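PDB 3MVG: ribosome inactivating type 1 protein from Iris hollandica, which belongs to the type 1 ribosome-inactivating proteins, single-chain plant toxins that carry the toxin domain without a lectin chain. Local coordinates for residues A[163-168]-A[199-204]; A[205-210]-A[216-221]. All blocks are in the same frame, centred on the assembly; numbering follows the deposited sequence.

Contact 1. Residues A[163-168]-A[199-204]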
ATOM      1  N   ALA A 163      -6.763  -0.398  -9.503  1.00  8.54           N
ATOM      2  CA  ALA A 163      -6.420   0.864 -10.170  1.00  8.87           C
ATOM      3  C   ALA A 163      -7.120   2.036  -9.457  1.00  8.52           C
ATOM      4  O   ALA A 163      -6.526   3.087  -9.252  1.00  8.96           O
ATOM      5  CB  ALA A 163      -6.822   0.834 -11.641  1.00  9.30           C
ATOM      6  N   ARG A 164      -8.386   1.845  -9.076  1.00  8.77           N
ATOM      7  CA  ARG A 164      -9.171   2.890  -8.407  1.00  9.12           C
ATOM      8  C   ARG A 164      -8.714   3.149  -6.977  1.00  9.47           C
ATOM      9  O   ARG A 164      -8.766   4.292  -6.516  1.00  9.44           O
ATOM     10  CB  ARG A 164     -10.647   2.515  -8.391  1.00 10.11           C
ATOM     11  CG  ARG A 164     -11.328   2.552  -9.742  1.00  9.72           C
ATOM     12  CD  ARG A 164     -12.706   1.965  -9.579  1.00 10.19           C
ATOM     13  NE  ARG A 164     -13.516   2.047 -10.788  1.00 10.58           N
ATOM     14  CZ  ARG A 164     -14.748   1.555 -10.883  1.00 11.41           C
ATOM     15  NH1 ARG A 164     -15.303   0.935  -9.853  1.00 13.65           N
ATOM     16  NH2 ARG A 164     -15.420   1.687 -12.011  1.00 10.96           N
ATOM     17  N   PHE A 165      -8.284   2.097  -6.275  1.00  9.25           N
ATOM     18  CA  PHE A 165      -7.967   2.197  -4.844  1.00  9.36           C
ATOM     19  C   PHE A 165      -6.649   1.536  -4.499  1.00  9.33           C
ATOM     20  O   PHE A 165      -6.530   0.294  -4.520  1.00  9.74           O
ATOM     21  CB  PHE A 165      -9.044   1.535  -3.983  1.00  9.32           C
ATOM     22  CG  PHE A 165     -10.369   2.225  -4.014  1.00 10.00           C
ATOM     23  CD1 PHE A 165     -10.585   3.378  -3.265  1.00 10.70           C
ATOM     24  CD2 PHE A 165     -11.408   1.712  -4.767  1.00 11.14           C
ATOM     25  CE1 PHE A 165     -11.824   4.019  -3.281  1.00 11.62           C
ATOM     26  CE2 PHE A 165     -12.644   2.341  -4.781  1.00 11.27           C
ATOM     27  CZ  PHE A 165     -12.852   3.490  -4.035  1.00 11.96           C
ATOM     28  N   ARG A 166      -5.671   2.347  -4.120  1.00  9.55           N
ATOM     29  CA  ARG A 166      -4.390   1.822  -3.665  1.00 10.07           C
ATOM     30  C   ARG A 166      -4.530   0.993  -2.392  1.00 10.54           C
ATOM     31  O   ARG A 166      -3.679   0.137  -2.126  1.00 11.33           O
ATOM     32  CB  ARG A 166      -3.369   2.948  -3.494  1.00 10.20           C
ATOM     33  CG  ARG A 166      -3.021   3.599  -4.811  1.00  9.65           C
ATOM     34  CD  ARG A 166      -2.230   4.872  -4.634  1.00 10.89           C
ATOM     35  NE  ARG A 166      -2.052   5.572  -5.902  1.00 11.94           N
ATOM     36  CZ  ARG A 166      -1.095   5.314  -6.791  1.00 10.03           C
ATOM     37  NH1 ARG A 166      -0.171   4.381  -6.553  1.00 11.45           N
ATOM     38  NH2 ARG A 166      -1.075   5.997  -7.925  1.00 10.41           N
ATOM     39  N   ALA A 167      -5.588   1.216  -1.616  1.00 10.61           N
ATOM     40  CA  ALA A 167      -5.819   0.384  -0.430  1.00 11.25           C
ATOM     41  C   ALA A 167      -6.093  -1.062  -0.823  1.00 11.64           C
ATOM     42  O   ALA A 167      -5.715  -1.987  -0.096  1.00 12.28           O
ATOM     43  CB  ALA A 167      -6.956   0.925   0.407  1.00 12.29           C
ATOM     44  N   ILE A 168      -6.745  -1.262  -1.963  1.00 11.07           N
ATOM     45  CA  ILE A 168      -6.993  -2.621  -2.458  1.00 10.95           C
ATOM     46  C   ILE A 168      -5.714  -3.206  -3.072  1.00 11.12           C
ATOM     47  O   ILE A 168      -5.375  -4.365  -2.814  1.00 11.49           O
ATOM     48  CB  ILE A 168      -8.201  -2.688  -3.422  1.00 11.03           C
ATOM     49  CG1 ILE A 168      -9.429  -2.042  -2.763  1.00 11.37           C
ATOM     50  CG2 ILE A 168      -8.481  -4.149  -3.824  1.00 11.73           C
ATOM     51  CD1 ILE A 168     -10.660  -1.968  -3.651  1.00 11.65           C
ATOM     52  N   THR A 199     -18.012   0.040  -3.477  1.00 12.81           N
ATOM     53  CA  THR A 199     -19.363   0.602  -3.633  1.00 14.26           C
ATOM     54  C   THR A 199     -19.375   2.132  -3.617  1.00 13.41           C
ATOM     55  O   THR A 199     -20.240   2.759  -4.229  1.00 14.25           O
ATOM     56  CB  THR A 199     -20.293   0.066  -2.505  1.00 14.97           C
ATOM     57  OG1 THR A 199     -20.281  -1.368  -2.511  1.00 17.81           O
ATOM     58  CG2 THR A 199     -21.726   0.570  -2.642  1.00 17.59           C
ATOM     59  N   ASN A 200     -18.406   2.722  -2.921  1.00 12.39           N
ATOM     60  CA  ASN A 200     -18.380   4.162  -2.697  1.00 12.67           C
ATOM     61  C   ASN A 200     -17.447   4.953  -3.600  1.00 12.12           C
ATOM     62  O   ASN A 200     -17.180   6.128  -3.337  1.00 12.67           O
ATOM     63  CB  ASN A 200     -18.092   4.454  -1.223  1.00 13.01           C
ATOM     64  CG  ASN A 200     -19.331   4.336  -0.373  1.00 13.85           C
ATOM     65  OD1 ASN A 200     -20.158   5.255  -0.341  1.00 16.20           O
ATOM     66  ND2 ASN A 200     -19.500   3.195   0.281  1.00 14.36           N
ATOM     67  N   TRP A 201     -16.980   4.331  -4.680  1.00 11.31           N
ATOM     68  CA  TRP A 201     -16.038   5.005  -5.567  1.00 11.27           C
ATOM     69  C   TRP A 201     -16.599   6.277  -6.189  1.00 11.04           C
ATOM     70  O   TRP A 201     -15.939   7.313  -6.162  1.00 11.03           O
ATOM     71  CB  TRP A 201     -15.536   4.061  -6.647  1.00 10.39           C
ATOM     72  CG  TRP A 201     -14.522   4.697  -7.552  1.00 10.22           C
ATOM     73  CD1 TRP A 201     -13.298   5.210  -7.196  1.00 10.30           C
ATOM     74  CD2 TRP A 201     -14.652   4.905  -8.960  1.00  9.80           C
ATOM     75  NE1 TRP A 201     -12.659   5.705  -8.307  1.00  9.79           N
ATOM     76  CE2 TRP A 201     -13.469   5.530  -9.400  1.00  9.21           C
ATOM     77  CE3 TRP A 201     -15.649   4.600  -9.895  1.00  9.75           C
ATOM     78  CZ2 TRP A 201     -13.253   5.853 -10.736  1.00  9.59           C
ATOM     79  CZ3 TRP A 201     -15.439   4.923 -11.214  1.00 10.21           C
ATOM     80  CH2 TRP A 201     -14.247   5.544 -11.632  1.00 10.36           C
ATOM     81  N   GLN A 202     -17.806   6.205  -6.741  1.00 12.19           N
ATOM     82  CA  GLN A 202     -18.421   7.396  -7.323  1.00 12.78           C
ATOM     83  C   GLN A 202     -18.641   8.483  -6.262  1.00 12.97           C
ATOM     84  O   GLN A 202     -18.304   9.650  -6.482  1.00 12.75           O
ATOM     85  CB  GLN A 202     -19.727   7.075  -8.064  1.00 13.41           C
ATOM     86  CG  GLN A 202     -20.492   8.342  -8.448  1.00 15.29           C
ATOM     87  CD  GLN A 202     -21.603   8.134  -9.453  1.00 18.27           C
ATOM     88  OE1 GLN A 202     -22.372   9.058  -9.724  1.00 21.25           O
ATOM     89  NE2 GLN A 202     -21.676   6.949 -10.036  1.00 18.40           N
ATOM     90  N   THR A 203     -19.162   8.087  -5.102  1.00 13.22           N
ATOM     91  CA  THR A 203     -19.436   9.028  -4.027  1.00 14.03           C
ATOM     92  C   THR A 203     -18.161   9.745  -3.585  1.00 13.22           C
ATOM     93  O   THR A 203     -18.142  10.975  -3.468  1.00 13.47           O
ATOM     94  CB  THR A 203     -20.123   8.327  -2.844  1.00 14.26           C
ATOM     95  OG1 THR A 203     -21.407   7.856  -3.270  1.00 16.97           O
ATOM     96  CG2 THR A 203     -20.307   9.272  -1.665  1.00 16.15           C
ATOM     97  N   LEU A 204     -17.094   8.983  -3.353  1.00 12.40           N
ATOM     98  CA  LEU A 204     -15.825   9.568  -2.959  1.00 11.82           C
ATOM     99  C   LEU A 204     -15.275  10.471  -4.065  1.00 11.18           C
ATOM    100  O   LEU A 204     -14.765  11.564  -3.786  1.00 11.93           O
ATOM    101  CB  LEU A 204     -14.812   8.476  -2.588  1.00 11.84           C
ATOM    102  CG  LEU A 204     -15.072   7.732  -1.266  1.00 12.25           C
ATOM    103  CD1 LEU A 204     -14.289   6.426  -1.209  1.00 11.99           C
ATOM    104  CD2 LEU A 204     -14.760   8.601  -0.042  1.00 13.33           C
TER
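NH2 of Arg-164 is gripped by two acceptors, the carbonyl oxygen of Asn-70 and O1 of a bound glycerol, while the flat guanidinium it belongs to is laid on the indole of Trp-201. The two planes are only 10° apart, and CZ of Arg-164 comes to 3.3 Å from CE3 of Trp-201, a stacked cation-pi pair over the six-membered ring. The aliphatic part of the arginine uses the same face: with its chain extended (chi2 172°), CD stands 3.6 Å from the centroid of the five-membered ring of Trp-201 in a CH-pi contact. NE1 of the indole donates to the carbonyl oxygen of Leu-246, which helps fix the rotation of the ring. Phe-165, where the helical path breaks between 146-164 and 166-173, adds an offset edge-to-face pair: the edge of Trp-201 points to its face, planes at 76°, with CZ of Phe-165 3.6 Å from CD1 of Trp-201. Leu-204 CD1 then reaches the rim of the phenyl ring, 4.0 Å from CE1 of Phe-165. Glu-161, Arg-164 and Phe-165 lie in a Ser-Glu-x-Ala-Arg-Phe run like the signature of this family, and Trp-201 probably corresponds to the active-site tryptophan of relatives, consistent with the active-site cleft of the fold.

Contact 2. Residues A[205-210]-A[216-221]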
ATOM      1  N   SER A 205     -15.384  10.016  -5.315  1.00 11.23           N
ATOM      2  CA  SER A 205     -14.887  10.777  -6.462  1.00 11.29           C
ATOM      3  C   SER A 205     -15.566  12.139  -6.530  1.00 11.63           C
ATOM      4  O   SER A 205     -14.906  13.164  -6.721  1.00 11.54           O
ATOM      5  CB  SER A 205     -15.149  10.027  -7.770  1.00 10.96           C
ATOM      6  OG  SER A 205     -14.297   8.887  -7.912  1.00 10.97           O
ATOM      7  N   THR A 206     -16.889  12.134  -6.397  1.00 12.12           N
ATOM      8  CA  THR A 206     -17.682  13.362  -6.433  1.00 12.85           C
ATOM      9  C   THR A 206     -17.342  14.288  -5.266  1.00 12.51           C
ATOM     10  O   THR A 206     -17.127  15.495  -5.472  1.00 13.57           O
ATOM     11  CB  THR A 206     -19.171  13.024  -6.491  1.00 12.87           C
ATOM     12  OG1 THR A 206     -19.433  12.394  -7.746  1.00 14.33           O
ATOM     13  CG2 THR A 206     -20.037  14.286  -6.361  1.00 14.48           C
ATOM     14  N   GLU A 207     -17.234  13.736  -4.061  1.00 12.95           N
ATOM     15  CA  GLU A 207     -16.904  14.559  -2.899  1.00 13.55           C
ATOM     16  C   GLU A 207     -15.536  15.220  -3.046  1.00 13.42           C
ATOM     17  O   GLU A 207     -15.359  16.381  -2.676  1.00 13.68           O
ATOM     18  CB  GLU A 207     -16.990  13.764  -1.594  1.00 13.78           C
ATOM     19  CG  GLU A 207     -18.417  13.339  -1.192  1.00 15.01           C
ATOM     20  CD  GLU A 207     -19.396  14.500  -1.092  1.00 17.11           C
ATOM     21  OE1 GLU A 207     -19.028  15.556  -0.533  1.00 18.77           O
ATOM     22  OE2 GLU A 207     -20.538  14.346  -1.567  1.00 19.96           O
ATOM     23  N   VAL A 208     -14.569  14.509  -3.620  1.00 12.91           N
ATOM     24  CA  VAL A 208     -13.267  15.122  -3.871  1.00 12.83           C
ATOM     25  C   VAL A 208     -13.397  16.327  -4.815  1.00 12.76           C
ATOM     26  O   VAL A 208     -12.786  17.376  -4.577  1.00 13.03           O
ATOM     27  CB  VAL A 208     -12.229  14.092  -4.377  1.00 12.38           C
ATOM     28  CG1 VAL A 208     -10.968  14.784  -4.910  1.00 12.75           C
ATOM     29  CG2 VAL A 208     -11.879  13.126  -3.272  1.00 13.69           C
ATOM     30  N   GLN A 209     -14.198  16.172  -5.864  1.00 13.20           N
ATOM     31  CA  GLN A 209     -14.366  17.237  -6.858  1.00 13.71           C
ATOM     32  C   GLN A 209     -15.151  18.447  -6.345  1.00 14.69           C
ATOM     33  O   GLN A 209     -14.929  19.564  -6.816  1.00 16.06           O
ATOM     34  CB  GLN A 209     -14.965  16.697  -8.159  1.00 13.09           C
ATOM     35  CG  GLN A 209     -13.961  15.874  -8.953  1.00 12.79           C
ATOM     36  CD  GLN A 209     -14.615  14.984  -9.972  1.00 12.22           C
ATOM     37  OE1 GLN A 209     -14.905  15.402 -11.089  1.00 12.04           O
ATOM     38  NE2 GLN A 209     -14.853  13.735  -9.592  1.00 13.06           N
ATOM     39  N   ARG A 210     -16.038  18.229  -5.377  1.00 15.28           N
ATOM     40  CA  ARG A 210     -16.887  19.301  -4.837  1.00 16.40           C
ATOM     41  C   ARG A 210     -16.346  19.891  -3.539  1.00 16.41           C
ATOM     42  O   ARG A 210     -16.921  20.848  -2.998  1.00 16.63           O
ATOM     43  CB  ARG A 210     -18.301  18.783  -4.592  1.00 17.19           C
ATOM     44  CG  ARG A 210     -19.004  18.251  -5.819  1.00 19.47           C
ATOM     45  CD  ARG A 210     -20.470  18.013  -5.531  1.00 21.98           C
ATOM     46  NE  ARG A 210     -21.181  19.279  -5.343  1.00 23.88           N
ATOM     47  CZ  ARG A 210     -22.505  19.411  -5.317  0.70 24.87           C
ATOM     48  NH1 ARG A 210     -23.294  18.352  -5.466  0.70 25.53           N
ATOM     49  NH2 ARG A 210     -23.045  20.610  -5.145  0.70 25.18           N
ATOM     50  N   PHE A 216     -15.005  17.848   2.622  1.00 15.99           N
ATOM     51  CA  PHE A 216     -16.170  17.301   1.928  1.00 16.09           C
ATOM     52  C   PHE A 216     -17.446  18.041   2.320  1.00 16.78           C
ATOM     53  O   PHE A 216     -17.678  18.311   3.502  1.00 17.29           O
ATOM     54  CB  PHE A 216     -16.368  15.829   2.301  1.00 16.01           C
ATOM     55  CG  PHE A 216     -15.448  14.860   1.595  1.00 15.03           C
ATOM     56  CD1 PHE A 216     -14.403  15.289   0.773  1.00 14.99           C
ATOM     57  CD2 PHE A 216     -15.622  13.492   1.794  1.00 15.64           C
ATOM     58  CE1 PHE A 216     -13.569  14.355   0.140  1.00 14.28           C
ATOM     59  CE2 PHE A 216     -14.798  12.560   1.171  1.00 15.84           C
ATOM     60  CZ  PHE A 216     -13.775  12.989   0.347  1.00 15.41           C
ATOM     61  N   LEU A 217     -18.285  18.331   1.336  1.00 16.99           N
ATOM     62  CA  LEU A 217     -19.626  18.851   1.608  1.00 17.96           C
ATOM     63  C   LEU A 217     -20.478  17.807   2.331  1.00 18.38           C
ATOM     64  O   LEU A 217     -21.276  18.144   3.212  1.00 18.84           O
ATOM     65  CB  LEU A 217     -20.313  19.293   0.317  1.00 18.43           C
ATOM     66  CG  LEU A 217     -19.620  20.313  -0.595  1.00 19.96           C
ATOM     67  CD1 LEU A 217     -20.493  20.582  -1.814  1.00 21.65           C
ATOM     68  CD2 LEU A 217     -19.280  21.617   0.129  1.00 22.48           C
ATOM     69  N   GLN A 218     -20.304  16.542   1.953  1.00 18.16           N
ATOM     70  CA  GLN A 218     -21.028  15.432   2.558  1.00 18.40           C
ATOM     71  C   GLN A 218     -20.044  14.335   2.961  1.00 18.22           C
ATOM     72  O   GLN A 218     -19.598  13.551   2.112  1.00 18.49           O
ATOM     73  CB  GLN A 218     -22.086  14.880   1.595  1.00 18.29           C
ATOM     74  CG  GLN A 218     -23.231  15.839   1.281  1.00 20.67           C
ATOM     75  CD  GLN A 218     -24.050  16.227   2.506  0.70 22.01           C
ATOM     76  OE1 GLN A 218     -24.264  15.420   3.418  0.70 22.81           O
ATOM     77  NE2 GLN A 218     -24.523  17.470   2.524  0.70 23.65           N
ATOM     78  N   PRO A 219     -19.679  14.282   4.256  1.00 17.85           N
ATOM     79  CA  PRO A 219     -18.799  13.218   4.736  1.00 17.53           C
ATOM     80  C   PRO A 219     -19.318  11.820   4.389  1.00 17.08           C
ATOM     81  O   PRO A 219     -20.526  11.580   4.370  1.00 17.61           O
ATOM     82  CB  PRO A 219     -18.772  13.454   6.245  1.00 17.93           C
ATOM     83  CG  PRO A 219     -18.909  14.946   6.364  1.00 18.54           C
ATOM     84  CD  PRO A 219     -19.888  15.325   5.280  1.00 18.17           C
ATOM     85  N   VAL A 220     -18.387  10.917   4.095  1.00 15.93           N
ATOM     86  CA  VAL A 220     -18.710   9.593   3.579  1.00 15.66           C
ATOM     87  C   VAL A 220     -18.419   8.538   4.643  1.00 15.51           C
ATOM     88  O   VAL A 220     -17.265   8.325   5.024  1.00 15.35           O
ATOM     89  CB  VAL A 220     -17.894   9.287   2.289  1.00 15.65           C
ATOM     90  CG1 VAL A 220     -18.254   7.907   1.737  1.00 15.65           C
ATOM     91  CG2 VAL A 220     -18.123  10.360   1.229  1.00 15.47           C
ATOM     92  N   LYS A 221     -19.468   7.874   5.120  1.00 15.50           N
ATOM     93  CA  LYS A 221     -19.289   6.780   6.066  1.00 15.80           C
ATOM     94  C   LYS A 221     -18.935   5.497   5.319  1.00 15.20           C
ATOM     95  O   LYS A 221     -19.578   5.145   4.332  1.00 15.82           O
ATOM     96  CB  LYS A 221     -20.552   6.577   6.901  1.00 16.44           C
ATOM     97  CG  LYS A 221     -20.406   5.514   7.984  1.00 17.73           C
ATOM     98  CD  LYS A 221     -21.717   5.255   8.724  1.00 21.24           C
ATOM     99  CE  LYS A 221     -22.758   4.592   7.829  1.00 24.05           C
ATOM    100  NZ  LYS A 221     -22.547   3.137   7.660  1.00 26.70           N
TER
HETATM  101  O   HOH W   1     -17.427  17.597  -1.238  1.00 16.24           O
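The last turns of helix 201-210 pack against the first strand of the two-stranded hairpin 215-223/229-234, and Glu-207 of the helix is the residue that binds it to Phe-216, Leu-217 and Gln-218. Its CB sits almost exactly over the centre of the Phe-216 ring, 3.5 Å from the ring centroid, as a CH-pi contact. Beyond CB the chain folds at chi2 (-55°), which swings the carboxylate over to the backbone at the corner of 217-218. There OE1 of Glu-207 accepts a hydrogen bond from the amide N of Gln-218 (3.0 Å, 156° at the hydrogen), approached from above the carboxylate plane. A water sits between the helix and this corner: it donates to O of Glu-207 (2.8 Å) and to OE1 of the same residue, and accepts from N of Leu-217 (2.8 Å). Apolar groups flank this polar centre. CG of Glu-207 meets CG2 of Val-220 at 3.8 Å, and CG2 of Val-208 touches CE1 of Phe-216 at 4.0 Å. At the outer end, Leu-217 lays CG 3.7 Å from O of Arg-210. Two donors converging on OE1 make an ionised Glu-207 likely, although the carbonyl oxygen of Gln-218 lies close to OE1 and may partly offset their stabilisation; a buried acid thus takes the amide of Gln-218 directly and that of Leu-217 through the water.

In the fold
Both contacts use helix 201-210, contact 1 its first turn and contact 2 its later turns, and their centres are about 13 Å apart. Leu-204 joins them: its CD2 packs at 4.1 Å against CE2 of Phe-216. On the same hairpin, CB of Val-220 lies 4.0 Å from CD2 of Leu-204. Thr-203 adds its CG2, 3.8 Å from CG2 of Val-220. A hydrogen bond between the carbonyl oxygen of Trp-201 and OG of Ser-205 also ties the two portions of the helix. In contact 1, about 10 Å from the chain centre, Arg-164 hydrogen-bonds a glycerol, probably from the crystallisation liquor, in what is probably the active-site cleft; contact 2 lies farther out, at about 22 Å.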